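Local coordinates for galacto-N-biose/lacto-N-biose I transporter substrate-binding protein (PDB 2Z8F) that binds galacto-N-biose and lacto-N-biose type sugars, here lacto-N-tetraose, and probably hands them to an ABC transporter for uptake, at residues 173-179 with 374-379; 18-24 with 48-54; 254-258 with 337-342. The contacts are given in a common frame with arbitrary orientation. Residue numbers count along the deposited sequence, not the author numbering.

Interaction 1: residues 173-179 with 374-379; sequences YQPDEAG and MNETAA. With GAL (beta-D-galactopyranose), chain C.
N375 lays its carboxamide over the turn that leads into helix 178-187, meeting the G179 amide, where a loop and two helices form part of the sugar pocket in this solute-binding protein fold. Residues 374-379 are a regular helix (phi near -60°, psi mostly near -40°). Residues 173-179 run from an extended Y173 and Q174, through P175 (-62/-29) and a turn closed by E177 N to Q174 O at 2.9 Å, into the weakly bonded helix start at A178 and G179. The register pairs P175 with A378, A178 with N375 and G179 with M374, at CA-CA distances of 5.0, 5.1 and 5.2 Å. So close an approach needs small residues: A178 CB meets A378 CB at 3.4 Å, and G179, without a side chain, lets its CA lie 4.0 Å from M374 SD. P175 adds a compact ring, its CB 4.1 Å from A378 CB and 4.2 Å from A379 CB. With chi1 at t, Y173 points toward the helix, and its OH donates to A378 O at 2.7 Å. The amide of N375 suits its place because it offers both a donor and an acceptor: at chi1 m, ND2 gives a weak bond to D176 O (3.0 Å). The turn also presents the acids D176 and E177 of the glycan pocket. D176 is held by the backbone of R230 and W231, E177 by W231 NE1, and E177 OE2 lies 3.3 Å from C3 of the chain C galactose. N375 touches the neighbouring glucose, while its OD1 accepts G179 N at 2.8 Å.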
loop_
_atom_site.group_PDB
_atom_site.type_symbol
_atom_site.label_atom_id
_atom_site.label_comp_id
_atom_site.label_asym_id
_atom_site.label_seq_id
_atom_site.Cartn_x
_atom_site.Cartn_y
_atom_site.Cartn_z
ATOM N N TYR A 173 9.653 -6.578 11.975
ATOM C CA TYR A 173 10.069 -7.152 10.707
ATOM C C TYR A 173 8.909 -8.017 10.244
ATOM O O TYR A 173 8.554 -8.972 10.948
ATOM C CB TYR A 173 11.310 -8.013 10.936
ATOM C CG TYR A 173 11.834 -8.742 9.730
ATOM C CD1 TYR A 173 12.561 -8.068 8.751
ATOM C CD2 TYR A 173 11.650 -10.125 9.577
ATOM C CE1 TYR A 173 13.068 -8.748 7.645
ATOM C CE2 TYR A 173 12.177 -10.816 8.476
ATOM C CZ TYR A 173 12.888 -10.112 7.508
ATOM O OH TYR A 173 13.425 -10.761 6.403
ATOM N N GLN A 174 8.348 -7.695 9.080
ATOM C CA GLN A 174 7.109 -8.303 8.613
ATOM C C GLN A 174 7.386 -9.141 7.365
ATOM O O GLN A 174 7.269 -8.651 6.224
ATOM C CB GLN A 174 6.071 -7.206 8.336
ATOM C CG GLN A 174 5.702 -6.420 9.581
ATOM C CD GLN A 174 4.786 -5.265 9.310
ATOM O OE1 GLN A 174 4.145 -5.207 8.266
ATOM N NE2 GLN A 174 4.715 -4.334 10.253
ATOM N N PRO A 175 7.713 -10.434 7.557
ATOM C CA PRO A 175 8.089 -11.213 6.386
ATOM C C PRO A 175 6.989 -11.358 5.340
ATOM O O PRO A 175 7.303 -11.493 4.161
ATOM C CB PRO A 175 8.488 -12.585 6.975
ATOM C CG PRO A 175 7.923 -12.615 8.329
ATOM C CD PRO A 175 7.738 -11.226 8.808
ATOM N N ASP A 176 5.716 -11.341 5.758
ATOM C CA ASP A 176 4.576 -11.429 4.835
ATOM C C ASP A 176 4.254 -10.101 4.119
ATOM O O ASP A 176 3.302 -10.028 3.340
ATOM C CB ASP A 176 3.303 -11.936 5.547
ATOM C CG ASP A 176 2.884 -11.075 6.743
ATOM O OD1 ASP A 176 3.697 -10.291 7.273
ATOM O OD2 ASP A 176 1.711 -11.189 7.194
ATOM N N GLU A 177 5.069 -9.074 4.382
ATOM C CA GLU A 177 4.913 -7.762 3.752
ATOM C C GLU A 177 6.210 -7.325 3.125
ATOM O O GLU A 177 6.328 -6.169 2.706
ATOM C CB GLU A 177 4.431 -6.706 4.755
ATOM C CG GLU A 177 2.911 -6.864 5.053
ATOM C CD GLU A 177 2.042 -6.490 3.836
ATOM O OE1 GLU A 177 2.510 -5.714 2.961
ATOM O OE2 GLU A 177 0.887 -6.964 3.754
ATOM N N ALA A 178 7.187 -8.228 3.039
ATOM C CA ALA A 178 8.485 -7.803 2.443
ATOM C C ALA A 178 8.300 -7.258 1.016
ATOM O O ALA A 178 8.905 -6.234 0.638
ATOM C CB ALA A 178 9.494 -8.959 2.434
ATOM N N GLY A 179 7.467 -7.905 0.218
ATOM C CA GLY A 179 7.270 -7.469 -1.184
ATOM C C GLY A 179 6.649 -6.082 -1.367
ATOM O O GLY A 179 6.738 -5.505 -2.464
ATOM N N MET A 374 10.176 -12.296 -2.574
ATOM C CA MET A 374 10.655 -11.471 -1.469
ATOM C C MET A 374 10.132 -11.929 -0.114
ATOM O O MET A 374 10.890 -12.029 0.843
ATOM C CB MET A 374 10.349 -9.976 -1.716
ATOM C CG MET A 374 11.206 -9.367 -2.852
ATOM S SD MET A 374 10.752 -7.622 -3.067
ATOM C CE MET A 374 11.368 -6.911 -1.614
ATOM N N ASN A 375 8.841 -12.259 -0.055
ATOM C CA ASN A 375 8.242 -12.741 1.181
ATOM C C ASN A 375 8.815 -14.101 1.618
ATOM O O ASN A 375 9.084 -14.309 2.794
ATOM C CB ASN A 375 6.740 -12.894 0.992
ATOM C CG ASN A 375 5.985 -11.557 1.034
ATOM O OD1 ASN A 375 6.578 -10.462 0.985
ATOM N ND2 ASN A 375 4.658 -11.655 1.170
ATOM N N GLU A 376 8.978 -15.006 0.672
ATOM C CA GLU A 376 9.546 -16.318 0.952
ATOM C C GLU A 376 10.954 -16.177 1.509
ATOM O O GLU A 376 11.303 -16.760 2.531
ATOM C CB GLU A 376 9.581 -17.106 -0.330
ATOM C CG GLU A 376 10.031 -18.557 -0.158
ATOM C CD GLU A 376 10.141 -19.235 -1.490
ATOM O OE1 GLU A 376 11.187 -19.103 -2.142
ATOM O OE2 GLU A 376 9.174 -19.908 -1.892
ATOM N N THR A 377 11.777 -15.381 0.835
ATOM C CA THR A 377 13.137 -15.179 1.304
ATOM C C THR A 377 13.199 -14.404 2.634
ATOM O O THR A 377 14.016 -14.731 3.507
ATOM C CB THR A 377 13.983 -14.565 0.166
ATOM O OG1 THR A 377 13.912 -15.444 -0.969
ATOM C CG2 THR A 377 15.434 -14.348 0.593
ATOM N N ALA A 378 12.297 -13.423 2.806
ATOM C CA ALA A 378 12.236 -12.631 4.026
ATOM C C ALA A 378 11.996 -13.551 5.231
ATOM O O ALA A 378 12.567 -13.355 6.279
ATOM C CB ALA A 378 11.146 -11.564 3.956
ATOM N N ALA A 379 11.137 -14.556 5.045
ATOM C CA ALA A 379 10.837 -15.465 6.139
ATOM C C ALA A 379 12.054 -16.275 6.624
ATOM O O ALA A 379 12.112 -16.666 7.794
ATOM C CB ALA A 379 9.712 -16.407 5.727
HETATM C C1 GAL C . 0.597 -10.606 0.510
HETATM C C2 GAL C . -0.221 -9.354 0.154
HETATM C C3 GAL C . -0.682 -8.559 1.368
HETATM C C4 GAL C . -1.318 -9.479 2.415
HETATM C C5 GAL C . -0.379 -10.654 2.705
HETATM C C6 GAL C . -0.994 -11.672 3.663
HETATM O O2 GAL C . 0.580 -8.553 -0.677
HETATM O O3 GAL C . -1.562 -7.584 0.806
HETATM O O4 GAL C . -2.492 -9.981 1.831
HETATM O O5 GAL C . -0.078 -11.333 1.511
HETATM O O6 GAL C . -0.031 -12.716 3.846
#

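Interaction 2: residues 18-24 with 48-54; sequences ITYMHRL and QVKATKF. With NAG (2-acetamido-2-deoxy-beta-D-glucopyranose), chain B; GAL (beta-D-galactopyranose), chain D.
Strands 18-22 and 48-53 run parallel as neighbours in a beta-alpha-beta unit with helix 33-43, their segment axes 4.6 Å apart at closest approach and crossing at -21°. Both are extended (phi -86 to -132°, psi 110 to 168°), from I18 opposite V49 to H22 opposite K53. Even residues of the first strand bond: I18 N to Q48 O (2.8 Å), K50 N to I18 O, Y20 N to K50 O and T52 N to Y20 O (each 2.9 Å), H22 N to T52 O (3.0 Å), and F54 N to H22 O (2.8 Å). T19 and M21 bond instead to strand 77-81. The face of I18, Y20, V49 and A51 is largely apolar, with V37 of helix 33-43 covering V49 and A51. There too H22 (chi1 p) lays its ring over K53 CA, 3.8 Å from the centroid. On the opposite face M21, long and unbranched, extends (chi1 and chi2 t) to an oblique Met-aromatic contact, SD 3.9 Å from F54 CD1. Beyond the strand, R23, paired with E84, reaches the glycan through weak bonds such as NH1 to N-acetylglucosamine O7 (3.0 Å). K53, long enough to follow that loop, donates NZ to L24 O at 2.8 Å.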
loop_
_atom_site.group_PDB
_atom_site.type_symbol
_atom_site.label_atom_id
_atom_site.label_comp_id
_atom_site.label_asym_id
_atom_site.label_seq_id
_atom_site.Cartn_x
_atom_site.Cartn_y
_atom_site.Cartn_z
ATOM N N ILE A 18 -23.806 -1.576 -13.361
ATOM C CA ILE A 18 -22.348 -1.614 -13.199
ATOM C C ILE A 18 -22.020 -2.473 -11.983
ATOM O O ILE A 18 -22.715 -2.412 -10.970
ATOM C CB ILE A 18 -21.820 -0.152 -12.928
ATOM C CG1 ILE A 18 -22.129 0.756 -14.118
ATOM C CG2 ILE A 18 -20.302 -0.114 -12.541
ATOM C CD1 ILE A 18 -21.610 0.240 -15.441
ATOM N N THR A 19 -20.969 -3.283 -12.077
ATOM C CA THR A 19 -20.465 -3.990 -10.911
ATOM C C THR A 19 -19.091 -3.467 -10.553
ATOM O O THR A 19 -18.315 -3.120 -11.455
ATOM C CB THR A 19 -20.375 -5.492 -11.137
ATOM O OG1 THR A 19 -19.784 -5.770 -12.420
ATOM C CG2 THR A 19 -21.774 -6.085 -11.091
ATOM N N TYR A 20 -18.833 -3.377 -9.248
ATOM C CA TYR A 20 -17.544 -2.904 -8.678
ATOM C C TYR A 20 -17.096 -3.892 -7.597
ATOM O O TYR A 20 -17.793 -4.062 -6.579
ATOM C CB TYR A 20 -17.743 -1.493 -8.100
ATOM C CG TYR A 20 -16.622 -0.909 -7.244
ATOM C CD1 TYR A 20 -15.280 -1.248 -7.446
ATOM C CD2 TYR A 20 -16.913 0.036 -6.259
ATOM C CE1 TYR A 20 -14.266 -0.669 -6.669
ATOM C CE2 TYR A 20 -15.919 0.602 -5.475
ATOM C CZ TYR A 20 -14.603 0.243 -5.666
ATOM O OH TYR A 20 -13.679 0.845 -4.832
ATOM N N MET A 21 -15.960 -4.559 -7.830
ATOM C CA MET A 21 -15.345 -5.441 -6.839
ATOM C C MET A 21 -14.170 -4.699 -6.204
ATOM O O MET A 21 -13.302 -4.156 -6.906
ATOM C CB MET A 21 -14.839 -6.745 -7.454
ATOM C CG MET A 21 -14.327 -7.715 -6.397
ATOM S SD MET A 21 -13.563 -9.230 -7.052
ATOM C CE MET A 21 -13.030 -8.751 -8.665
ATOM N N HIS A 22 -14.167 -4.651 -4.885
ATOM C CA HIS A 22 -13.125 -3.926 -4.173
ATOM C C HIS A 22 -12.519 -4.821 -3.081
ATOM O O HIS A 22 -13.084 -5.895 -2.732
ATOM C CB HIS A 22 -13.717 -2.673 -3.530
ATOM C CG HIS A 22 -14.682 -2.975 -2.421
ATOM N ND1 HIS A 22 -14.279 -3.220 -1.129
ATOM C CD2 HIS A 22 -16.030 -3.128 -2.432
ATOM C CE1 HIS A 22 -15.338 -3.493 -0.380
ATOM N NE2 HIS A 22 -16.416 -3.446 -1.149
ATOM N N ARG A 23 -11.401 -4.379 -2.518
ATOM C CA ARG A 23 -10.850 -5.041 -1.349
ATOM C C ARG A 23 -10.580 -4.039 -0.211
ATOM O O ARG A 23 -9.576 -4.113 0.502
ATOM C CB ARG A 23 -9.659 -5.938 -1.697
ATOM C CG ARG A 23 -8.575 -5.260 -2.572
ATOM C CD ARG A 23 -7.427 -6.247 -2.829
ATOM N NE ARG A 23 -6.389 -5.733 -3.725
ATOM C CZ ARG A 23 -5.299 -5.074 -3.335
ATOM N NH1 ARG A 23 -5.109 -4.755 -2.056
ATOM N NH2 ARG A 23 -4.395 -4.729 -4.272
ATOM N N LEU A 24 -11.534 -3.120 -0.010
ATOM C CA LEU A 24 -11.485 -2.239 1.133
ATOM C C LEU A 24 -11.937 -2.987 2.386
ATOM O O LEU A 24 -12.740 -3.933 2.266
ATOM C CB LEU A 24 -12.328 -0.967 0.886
ATOM C CG LEU A 24 -11.851 -0.146 -0.343
ATOM C CD1 LEU A 24 -12.735 1.082 -0.563
ATOM C CD2 LEU A 24 -10.380 0.271 -0.265
ATOM N N GLN A 48 -27.038 1.968 -11.960
ATOM C CA GLN A 48 -27.115 1.236 -10.700
ATOM C C GLN A 48 -25.851 0.430 -10.508
ATOM O O GLN A 48 -25.417 -0.265 -11.419
ATOM C CB GLN A 48 -28.357 0.329 -10.721
ATOM C CG GLN A 48 -29.664 1.114 -10.619
ATOM C CD GLN A 48 -29.866 1.710 -9.252
ATOM O OE1 GLN A 48 -30.180 1.000 -8.283
ATOM N NE2 GLN A 48 -29.680 3.021 -9.148
ATOM N N VAL A 49 -25.267 0.533 -9.312
ATOM C CA VAL A 49 -23.994 -0.090 -9.014
ATOM C C VAL A 49 -24.116 -1.158 -7.929
ATOM O O VAL A 49 -24.650 -0.901 -6.847
ATOM C CB VAL A 49 -22.984 0.972 -8.589
ATOM C CG1 VAL A 49 -21.604 0.323 -8.285
ATOM C CG2 VAL A 49 -22.854 2.006 -9.707
ATOM N N LYS A 50 -23.585 -2.339 -8.231
ATOM C CA LYS A 50 -23.491 -3.429 -7.259
ATOM C C LYS A 50 -22.024 -3.575 -6.844
ATOM O O LYS A 50 -21.180 -3.999 -7.645
ATOM C CB LYS A 50 -24.037 -4.731 -7.864
ATOM C CG LYS A 50 -24.048 -5.921 -6.924
ATOM C CD LYS A 50 -24.953 -7.054 -7.474
ATOM C CE LYS A 50 -24.490 -7.583 -8.845
ATOM N NZ LYS A 50 -25.332 -8.738 -9.336
ATOM N N ALA A 51 -21.757 -3.206 -5.594
ATOM C CA ALA A 51 -20.416 -3.244 -5.011
ATOM C C ALA A 51 -20.286 -4.488 -4.145
ATOM O O ALA A 51 -21.162 -4.783 -3.299
ATOM C CB ALA A 51 -20.136 -1.991 -4.185
ATOM N N THR A 52 -19.206 -5.228 -4.363
ATOM C CA THR A 52 -18.922 -6.410 -3.540
ATOM C C THR A 52 -17.471 -6.394 -3.068
ATOM O O THR A 52 -16.585 -5.941 -3.790
ATOM C CB THR A 52 -19.211 -7.722 -4.297
ATOM O OG1 THR A 52 -18.488 -7.740 -5.527
ATOM C CG2 THR A 52 -20.701 -7.858 -4.629
ATOM N N LYS A 53 -17.245 -6.846 -1.836
ATOM C CA LYS A 53 -15.891 -7.015 -1.318
ATOM C C LYS A 53 -15.367 -8.389 -1.720
ATOM O O LYS A 53 -16.028 -9.417 -1.484
ATOM C CB LYS A 53 -15.893 -6.863 0.205
ATOM C CG LYS A 53 -14.555 -7.110 0.856
ATOM C CD LYS A 53 -14.602 -6.770 2.347
ATOM C CE LYS A 53 -13.397 -7.267 3.111
ATOM N NZ LYS A 53 -12.138 -6.628 2.622
ATOM N N PHE A 54 -14.177 -8.413 -2.305
ATOM C CA PHE A 54 -13.511 -9.668 -2.638
ATOM C C PHE A 54 -13.377 -10.545 -1.399
ATOM O O PHE A 54 -12.884 -10.103 -0.368
ATOM C CB PHE A 54 -12.133 -9.403 -3.260
ATOM C CG PHE A 54 -11.346 -10.655 -3.551
ATOM C CD1 PHE A 54 -11.799 -11.583 -4.490
ATOM C CD2 PHE A 54 -10.149 -10.896 -2.885
ATOM C CE1 PHE A 54 -11.059 -12.753 -4.754
ATOM C CE2 PHE A 54 -9.406 -12.055 -3.151
ATOM C CZ PHE A 54 -9.872 -12.984 -4.078
HETATM C C1 NAG B . -2.031 -6.556 1.691
HETATM C C2 NAG B . -2.489 -5.396 0.806
HETATM C C3 NAG B . -3.287 -4.311 1.543
HETATM C C4 NAG B . -4.374 -4.974 2.438
HETATM C C5 NAG B . -3.679 -6.020 3.317
HETATM C C6 NAG B . -4.636 -6.625 4.349
HETATM C C7 NAG B . -1.249 -4.705 -1.143
HETATM C C8 NAG B . 0.010 -4.070 -1.671
HETATM N N2 NAG B . -1.292 -4.812 0.172
HETATM O O3 NAG B . -3.787 -3.532 0.465
HETATM O O4 NAG B . -4.942 -3.991 3.266
HETATM O O5 NAG B . -3.137 -7.010 2.459
HETATM O O6 NAG B . -5.623 -7.355 3.665
HETATM O O7 NAG B . -2.133 -5.041 -1.933
HETATM C C1 GAL D . -4.067 -2.159 0.792
HETATM C C2 GAL D . -4.040 -1.373 -0.514
HETATM C C3 GAL D . -4.478 0.056 -0.240
HETATM C C4 GAL D . -5.851 0.071 0.460
HETATM C C5 GAL D . -5.805 -0.775 1.735
HETATM C C6 GAL D . -7.169 -0.910 2.410
HETATM O O2 GAL D . -2.706 -1.353 -1.002
HETATM O O3 GAL D . -4.514 0.734 -1.467
HETATM O O4 GAL D . -6.774 -0.419 -0.474
HETATM O O5 GAL D . -5.361 -2.091 1.419
HETATM O O6 GAL D . -6.994 -1.425 3.714
HETATM O O HOH W 1 -19.167 -3.863 -0.697
HETATM O O HOH W 2 -9.389 -5.308 3.086
#

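Interaction 3: residues 254-258 with 337-342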
loop_
_atom_site.group_PDB
_atom_site.type_symbol
_atom_site.label_atom_id
_atom_site.label_comp_id
_atom_site.label_asym_id
_atom_site.label_seq_id
_atom_site.Cartn_x
_atom_site.Cartn_y
_atom_site.Cartn_z
ATOM N N ALA A 254 -3.786 2.918 9.517
ATOM C CA ALA A 254 -4.113 3.566 10.787
ATOM C C ALA A 254 -5.327 2.922 11.480
ATOM O O ALA A 254 -5.194 2.490 12.626
ATOM C CB ALA A 254 -4.299 5.087 10.615
ATOM N N PRO A 255 -6.479 2.863 10.799
ATOM C CA PRO A 255 -7.635 2.289 11.529
ATOM C C PRO A 255 -7.483 0.799 11.781
ATOM O O PRO A 255 -8.012 0.266 12.774
ATOM C CB PRO A 255 -8.802 2.539 10.582
ATOM C CG PRO A 255 -8.170 2.595 9.195
ATOM C CD PRO A 255 -6.838 3.278 9.426
ATOM N N LEU A 256 -6.770 0.113 10.897
ATOM C CA LEU A 256 -6.503 -1.316 11.076
ATOM C C LEU A 256 -5.688 -1.580 12.337
ATOM O O LEU A 256 -5.996 -2.471 13.141
ATOM C CB LEU A 256 -5.784 -1.859 9.839
ATOM C CG LEU A 256 -6.416 -1.556 8.464
ATOM C CD1 LEU A 256 -5.578 -2.230 7.367
ATOM C CD2 LEU A 256 -7.890 -1.996 8.365
ATOM N N PHE A 257 -4.618 -0.794 12.482
ATOM C CA PHE A 257 -3.752 -0.835 13.633
ATOM C C PHE A 257 -4.518 -0.520 14.918
ATOM O O PHE A 257 -4.327 -1.200 15.947
ATOM C CB PHE A 257 -2.589 0.148 13.398
ATOM C CG PHE A 257 -1.436 -0.027 14.350
ATOM C CD1 PHE A 257 -0.370 -0.881 14.017
ATOM C CD2 PHE A 257 -1.397 0.673 15.552
ATOM C CE1 PHE A 257 0.713 -1.031 14.910
ATOM C CE2 PHE A 257 -0.330 0.525 16.448
ATOM C CZ PHE A 257 0.723 -0.320 16.121
ATOM N N MET A 258 -5.403 0.475 14.847
ATOM C CA MET A 258 -6.222 0.886 15.994
ATOM C C MET A 258 -7.083 -0.264 16.446
ATOM O O MET A 258 -7.071 -0.609 17.627
ATOM C CB MET A 258 -7.117 2.057 15.621
ATOM C CG MET A 258 -6.379 3.377 15.638
ATOM S SD MET A 258 -7.335 4.706 14.901
ATOM C CE MET A 258 -8.856 4.513 15.868
ATOM N N GLU A 337 -12.132 9.965 16.128
ATOM C CA GLU A 337 -11.701 8.710 16.771
ATOM C C GLU A 337 -10.192 8.444 16.612
ATOM O O GLU A 337 -9.521 7.979 17.546
ATOM C CB GLU A 337 -12.510 7.523 16.229
ATOM C CG GLU A 337 -14.035 7.628 16.487
ATOM C CD GLU A 337 -14.803 8.500 15.477
ATOM O OE1 GLU A 337 -14.193 9.115 14.557
ATOM O OE2 GLU A 337 -16.050 8.575 15.621
ATOM N N TRP A 338 -9.670 8.741 15.426
ATOM C CA TRP A 338 -8.237 8.555 15.158
ATOM C C TRP A 338 -7.368 9.522 15.956
ATOM O O TRP A 338 -6.356 9.116 16.533
ATOM C CB TRP A 338 -7.912 8.775 13.688
ATOM C CG TRP A 338 -8.552 7.862 12.688
ATOM C CD1 TRP A 338 -9.622 7.009 12.864
ATOM C CD2 TRP A 338 -8.169 7.752 11.326
ATOM N NE1 TRP A 338 -9.911 6.381 11.677
ATOM C CE2 TRP A 338 -9.020 6.810 10.720
ATOM C CE3 TRP A 338 -7.170 8.370 10.548
ATOM C CZ2 TRP A 338 -8.914 6.471 9.370
ATOM C CZ3 TRP A 338 -7.064 8.041 9.215
ATOM C CH2 TRP A 338 -7.933 7.105 8.633
ATOM N N SER A 339 -7.721 10.806 15.952
ATOM C CA SER A 339 -6.923 11.777 16.706
ATOM C C SER A 339 -6.933 11.404 18.191
ATOM O O SER A 339 -5.913 11.497 18.855
ATOM C CB SER A 339 -7.396 13.212 16.476
ATOM O OG SER A 339 -8.791 13.311 16.668
ATOM N N THR A 340 -8.072 10.915 18.688
ATOM C CA THR A 340 -8.174 10.502 20.091
ATOM C C THR A 340 -7.204 9.353 20.402
ATOM O O THR A 340 -6.460 9.404 21.392
ATOM C CB THR A 340 -9.625 10.108 20.463
ATOM O OG1 THR A 340 -10.469 11.280 20.430
ATOM C CG2 THR A 340 -9.668 9.498 21.863
ATOM N N PHE A 341 -7.196 8.329 19.550
ATOM C CA PHE A 341 -6.252 7.225 19.704
ATOM C C PHE A 341 -4.808 7.710 19.599
ATOM O O PHE A 341 -3.943 7.300 20.380
ATOM C CB PHE A 341 -6.514 6.145 18.667
ATOM C CG PHE A 341 -5.694 4.902 18.867
ATOM C CD1 PHE A 341 -6.161 3.870 19.683
ATOM C CD2 PHE A 341 -4.477 4.740 18.213
ATOM C CE1 PHE A 341 -5.418 2.713 19.866
ATOM C CE2 PHE A 341 -3.722 3.573 18.388
ATOM C CZ PHE A 341 -4.201 2.559 19.212
ATOM N N PHE A 342 -4.553 8.574 18.625
ATOM C CA PHE A 342 -3.206 9.091 18.397
ATOM C C PHE A 342 -2.892 10.364 19.181
ATOM O O PHE A 342 -2.274 11.296 18.659
ATOM C CB PHE A 342 -2.946 9.270 16.892
ATOM C CG PHE A 342 -2.742 7.961 16.150
ATOM C CD1 PHE A 342 -1.463 7.411 16.018
ATOM C CD2 PHE A 342 -3.815 7.283 15.583
ATOM C CE1 PHE A 342 -1.255 6.194 15.329
ATOM C CE2 PHE A 342 -3.622 6.083 14.889
ATOM C CZ PHE A 342 -2.330 5.533 14.764
#
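No hydrogen bond joins these two helices, which cross at 59° with their axes 10.9 Å apart; side chains fill the gap. Three sulfur-aromatic contacts centre on M258. Unbranched and polarisable, it suits a space between rings: its SD lies 4.3 Å from the centroid of the W338 five-membered ring and 4.9 Å from that of F341, obliquely in both cases, and 5.2 Å from that of F342, at its edge. CH-pi contact adds to this, since M258 CG sits over the F341 face, 3.7 Å from the centroid. The remaining contacts are apolar. A254 is small enough to let W338 in, its CB 4.3 Å from CZ3 over the indole face, and P255 CD meets W338 CZ2 at 3.8 Å. F342, where the helix ends, brings CE2 to 3.9 Å from M258 CG. W269 and F135 extend the aromatic cluster around F341 and F342. Met-aromatic packing thus joins helices 254-261 and 336-341 in the solute-binding protein fold, next to the sugar pocket, to which L256 belongs.

Interaction 2 comes first along the chain and closes before the others open; interaction 3 lies nested inside the loop closed by interaction 1. Interaction 2 forms the edge of the six-stranded mixed sheet, with strand 47-53 outermost. Interactions 1 and 3 belong to the other side of the sugar cleft, where helix 254-261 follows strand 246-250 of the three-stranded sheet. Centres are about 30 Å apart for interactions 1 and 2, and about 26 Å for 1 and 3 and for 2 and 3. No two touch, yet each contributes pocket residues: D176, E177 and N375, then R23 and L24, then L256. The glycan lies between separate parts of the fold, consistent with the two-lobed capture of solute-binding proteins.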